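Local coordinates for protein superoxide dismutase [Fe] (Methanothermobacter thermautotrophicus, PDB 1MA1) that converts superoxide radicals into hydrogen peroxide and molecular oxygen at one iron per subunit, protecting the cell from their toxicity, at residues 62-65 with 66-70; 73-76 with 77-81. All coordinates share one frame; numbering follows the deposited sequence.

Interaction 1 of 2, residues 62-65 with 66-70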
loop_
_atom_site.group_PDB
_atom_site.type_symbol
_atom_site.label_atom_id
_atom_site.label_comp_id
_atom_site.label_asym_id
_atom_site.label_seq_id
_atom_site.Cartn_x
_atom_site.Cartn_y
_atom_site.Cartn_z
ATOM N N VAL A 62 20.670 -7.884 -8.659
ATOM C CA VAL A 62 19.294 -8.310 -8.438
ATOM C C VAL A 62 18.344 -7.125 -8.497
ATOM O O VAL A 62 18.759 -5.971 -8.323
ATOM C CB VAL A 62 19.130 -8.988 -7.064
ATOM C CG1 VAL A 62 20.044 -10.168 -6.969
ATOM C CG2 VAL A 62 19.442 -8.021 -5.957
ATOM N N ASP A 63 17.069 -7.414 -8.733
ATOM C CA ASP A 63 16.023 -6.434 -8.509
ATOM C C ASP A 63 15.732 -6.253 -7.011
ATOM O O ASP A 63 14.907 -6.967 -6.447
ATOM C CB ASP A 63 14.753 -6.857 -9.243
ATOM C CG ASP A 63 13.616 -5.859 -9.061
ATOM O OD1 ASP A 63 12.549 -6.053 -9.682
ATOM O OD2 ASP A 63 13.782 -4.878 -8.296
ATOM N N ILE A 64 16.409 -5.307 -6.361
ATOM C CA ILE A 64 16.357 -5.283 -4.912
ATOM C C ILE A 64 15.080 -4.632 -4.405
ATOM O O ILE A 64 14.655 -4.894 -3.268
ATOM C CB ILE A 64 17.532 -4.530 -4.253
ATOM C CG1 ILE A 64 17.396 -3.051 -4.514
ATOM C CG2 ILE A 64 18.875 -5.030 -4.766
ATOM C CD1 ILE A 64 18.218 -2.272 -3.562
ATOM N N LYS A 65 14.470 -3.787 -5.232
ATOM C CA LYS A 65 13.161 -3.248 -4.919
ATOM C C LYS A 65 12.189 -4.392 -4.713
ATOM O O LYS A 65 11.548 -4.495 -3.661
ATOM C CB LYS A 65 12.669 -2.330 -6.048
ATOM C CG LYS A 65 11.265 -1.747 -5.787
ATOM C CD LYS A 65 10.804 -0.745 -6.843
ATOM C CE LYS A 65 10.677 -1.424 -8.189
ATOM N NZ LYS A 65 10.058 -0.555 -9.224
ATOM N N ALA A 66 12.082 -5.259 -5.715
ATOM C CA ALA A 66 11.210 -6.416 -5.609
ATOM C C ALA A 66 11.626 -7.298 -4.429
ATOM O O ALA A 66 10.780 -7.742 -3.637
ATOM C CB ALA A 66 11.245 -7.211 -6.893
ATOM N N ALA A 67 12.921 -7.552 -4.319
ATOM C CA ALA A 67 13.442 -8.437 -3.284
ATOM C C ALA A 67 13.076 -7.941 -1.876
ATOM O O ALA A 67 12.576 -8.708 -1.046
ATOM C CB ALA A 67 14.951 -8.558 -3.402
ATOM N N LEU A 68 13.334 -6.664 -1.611
ATOM C CA LEU A 68 13.137 -6.140 -0.270
ATOM C C LEU A 68 11.650 -6.003 0.064
ATOM O O LEU A 68 11.252 -6.167 1.214
ATOM C CB LEU A 68 13.842 -4.795 -0.125
ATOM C CG LEU A 68 15.337 -4.832 -0.403
ATOM C CD1 LEU A 68 15.951 -3.513 -0.027
ATOM C CD2 LEU A 68 15.996 -5.905 0.412
ATOM N N LYS A 69 10.823 -5.713 -0.939
ATOM C CA LYS A 69 9.380 -5.695 -0.709
ATOM C C LYS A 69 8.901 -7.070 -0.288
ATOM O O LYS A 69 8.159 -7.209 0.679
ATOM C CB LYS A 69 8.610 -5.256 -1.951
ATOM C CG LYS A 69 8.721 -3.774 -2.253
ATOM C CD LYS A 69 7.841 -3.377 -3.423
ATOM C CE LYS A 69 7.809 -1.867 -3.578
ATOM N NZ LYS A 69 6.738 -1.385 -4.512
ATOM N N GLU A 70 9.339 -8.084 -1.016
ATOM C CA GLU A 70 8.975 -9.450 -0.690
ATOM C C GLU A 70 9.550 -9.867 0.666
ATOM O O GLU A 70 8.881 -10.537 1.453
ATOM C CB GLU A 70 9.484 -10.401 -1.769
ATOM C CG GLU A 70 8.912 -11.770 -1.632
ATOM C CD GLU A 70 9.271 -12.641 -2.790
ATOM O OE1 GLU A 70 10.115 -13.549 -2.596
ATOM O OE2 GLU A 70 8.717 -12.402 -3.887
#
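Asp63 and Ala66 meet where the helix 64-86 begins, and the aspartate serves as its N-cap. The carboxylate oxygen Asp63 OD2 accepts from Ala66 N at 3.1 Å, along a nearly straight N-H...O line of 177°. With CG anti to the backbone N (chi1 -179°), the carboxylate swings forward over the first turn, and the amide reaches OD2 from above the carboxylate plane. Asp63 OD1 lies 3.3 Å from Ala66 CB. One residue on, the backbone O of Asp63 takes the N-H of Ala67, so that side chain and main chain of the capping residue together engage two amides of the opening turn. This cap is the solvent side of the contact, for Asp63 is exposed.

Ile64, Ala67 and Leu68, by contrast, are all buried. Ile64 O receives Leu68 N at 2.8 Å, and Leu68 turns its CD1 methyl toward that of Ile64, with Ile64 CD1 and Leu68 CD1 4.4 Å apart. In the hairpin of long helices that forms the N-terminal domain of iron/manganese superoxide dismutases, Ala67 fits against Leu48 and Leu52 of the helix 27-57, while Leu68 packs on Ile146 of the second subunit. Cutting Leu68 back to an alanine would probably leave Ile64 CD1 without this apolar neighbour and open a gap beside Ile146 of that subunit.

Lys65 and Lys69 run side by side in the same direction, their aliphatic chains nearest at Lys65 CG and Lys69 CE, 4.1 Å apart, while Lys65 NZ and Lys69 NZ stay 5.8 Å from each other. Carboxylates from other chains probably offset this like charge: Lys65 forms salt bridges to Glu128 of the second subunit and Glu70 of the third, and Lys69 to Glu150 of the second.

Interaction 2 of 2, residues 73-76 with 77-81; sequences FHVG and GYVLH. With FE (Fe (III) ion), chain G.
Phe73 O accepts from Gly77 N at 2.9 Å, holding the residue whose own carbonyl braces an iron ligand, His81. His81 NE2 binds the Fe(III) ion at 2.1 Å, and a water ligand stands 1.9 Å from the metal, measured from the water O to FE. His33, Asp167 and His171 complete the protein ligands. Behind this first shell, the other ring nitrogen, His81 ND1, donates to the backbone O of Gly77 at 2.9 Å. That oxygen lies close to the imidazole plane, at the ring edge, and together with the metal bond limits the ring's rotation; it also accepts the His81 backbone N-H, the two donors arriving from opposite faces of the carbonyl plane.

Further rungs of the helix 64-86 follow, with Tyr78 N on His74 O, Val79 N on Val75 O and Leu80 N on Gly76 O. Beyond them, Val75 CG1 touches Val79 CG2 at 4.0 Å, on a flank where the two valines pack on Ile157 and Phe160 of the second subunit respectively. Tyr78 CG stands opposite its own N across the CA–CB bond (chi1 172°), which sends the ring outward to Tyr9 and Val42.

Donation from ND1 to a peptide carbonyl implies that the proton sits on this nitrogen, leaving the NE2 lone pair for iron; the bond is likely to make the imidazole a somewhat stronger electron donor.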
loop_
_atom_site.group_PDB
_atom_site.type_symbol
_atom_site.label_atom_id
_atom_site.label_comp_id
_atom_site.label_asym_id
_atom_site.label_seq_id
_atom_site.Cartn_x
_atom_site.Cartn_y
_atom_site.Cartn_z
ATOM N N PHE A 73 7.609 -8.670 3.510
ATOM C CA PHE A 73 6.351 -9.401 3.587
ATOM C C PHE A 73 6.520 -10.696 4.386
ATOM O O PHE A 73 5.785 -10.942 5.332
ATOM C CB PHE A 73 5.857 -9.724 2.179
ATOM C CG PHE A 73 4.636 -10.598 2.151
ATOM C CD1 PHE A 73 3.411 -10.104 2.559
ATOM C CD2 PHE A 73 4.722 -11.934 1.749
ATOM C CE1 PHE A 73 2.290 -10.913 2.577
ATOM C CE2 PHE A 73 3.594 -12.758 1.761
ATOM C CZ PHE A 73 2.377 -12.240 2.180
ATOM N N HIS A 74 7.491 -11.517 4.005
ATOM C CA HIS A 74 7.652 -12.835 4.596
ATOM C C HIS A 74 8.236 -12.802 5.977
ATOM O O HIS A 74 7.847 -13.585 6.834
ATOM C CB HIS A 74 8.526 -13.724 3.713
ATOM C CG HIS A 74 7.785 -14.326 2.573
ATOM N ND1 HIS A 74 8.213 -14.217 1.270
ATOM C CD2 HIS A 74 6.611 -15.000 2.536
ATOM C CE1 HIS A 74 7.332 -14.793 0.474
ATOM N NE2 HIS A 74 6.353 -15.276 1.219
ATOM N N VAL A 75 9.192 -11.913 6.196
ATOM C CA VAL A 75 9.820 -11.828 7.509
ATOM C C VAL A 75 8.824 -11.225 8.505
ATOM O O VAL A 75 8.740 -11.657 9.669
ATOM C CB VAL A 75 11.110 -10.985 7.459
ATOM C CG1 VAL A 75 11.636 -10.760 8.856
ATOM C CG2 VAL A 75 12.163 -11.699 6.604
ATOM N N GLY A 76 8.049 -10.254 8.019
ATOM C CA GLY A 76 6.903 -9.769 8.763
ATOM C C GLY A 76 5.900 -10.852 9.112
ATOM O O GLY A 76 5.478 -10.969 10.271
ATOM N N GLY A 77 5.523 -11.642 8.112
ATOM C CA GLY A 77 4.780 -12.856 8.367
ATOM C C GLY A 77 5.394 -13.728 9.444
ATOM O O GLY A 77 4.716 -14.107 10.401
ATOM N N TYR A 78 6.675 -14.051 9.295
ATOM C CA TYR A 78 7.355 -14.883 10.272
ATOM C C TYR A 78 7.319 -14.278 11.679
ATOM O O TYR A 78 6.986 -14.968 12.646
ATOM C CB TYR A 78 8.807 -15.089 9.873
ATOM C CG TYR A 78 9.620 -15.780 10.945
ATOM C CD1 TYR A 78 9.640 -17.164 11.044
ATOM C CD2 TYR A 78 10.343 -15.037 11.880
ATOM C CE1 TYR A 78 10.358 -17.797 12.038
ATOM C CE2 TYR A 78 11.059 -15.658 12.878
ATOM C CZ TYR A 78 11.063 -17.037 12.956
ATOM O OH TYR A 78 11.769 -17.644 13.965
ATOM N N VAL A 79 7.696 -13.005 11.785
ATOM C CA VAL A 79 7.804 -12.337 13.080
ATOM C C VAL A 79 6.456 -12.207 13.785
ATOM O O VAL A 79 6.354 -12.509 14.963
ATOM C CB VAL A 79 8.411 -10.915 12.947
ATOM C CG1 VAL A 79 8.392 -10.230 14.287
ATOM C CG2 VAL A 79 9.837 -10.989 12.447
ATOM N N LEU A 80 5.431 -11.765 13.068
ATOM C CA LEU A 80 4.105 -11.596 13.671
ATOM C C LEU A 80 3.460 -12.905 14.146
ATOM O O LEU A 80 2.837 -12.932 15.220
ATOM C CB LEU A 80 3.152 -10.886 12.690
ATOM C CG LEU A 80 3.458 -9.408 12.452
ATOM C CD1 LEU A 80 2.625 -8.829 11.348
ATOM C CD2 LEU A 80 3.211 -8.666 13.733
ATOM N N HIS A 81 3.601 -13.984 13.360
ATOM C CA HIS A 81 3.055 -15.272 13.793
ATOM C C HIS A 81 3.823 -15.720 15.034
ATOM O O HIS A 81 3.240 -16.266 15.967
ATOM C CB HIS A 81 3.111 -16.345 12.679
ATOM C CG HIS A 81 2.033 -16.206 11.637
ATOM N ND1 HIS A 81 2.137 -15.331 10.581
ATOM C CD2 HIS A 81 0.846 -16.854 11.462
ATOM C CE1 HIS A 81 1.074 -15.448 9.797
ATOM N NE2 HIS A 81 0.272 -16.367 10.307
HETATM FE FE FE G . -1.769 -15.973 9.820
HETATM O O HOH W 1 -1.209 -14.494 8.740
#

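Overall arrangement
Both interactions belong to the helix 64-86, interaction 1 at its start and interaction 2 further along, with centres about 16 Å apart. The first is only partly buried, its centre about 23 Å from that of the chain; the second is buried, its centre about 8 Å from the same point. Their backbone ladders are alike, but the extra side-chain bonds differ: a carboxylate accepts a helix amide at 63-66, whereas an imidazole donates to a helix carbonyl at 77-81. The second subunit meets both, through salt bridges as well as apolar contacts at interaction 1 and mainly through apolar packing at interaction 2. Both thus lie against neighbouring subunits, and interaction 2 in addition carries an iron ligand.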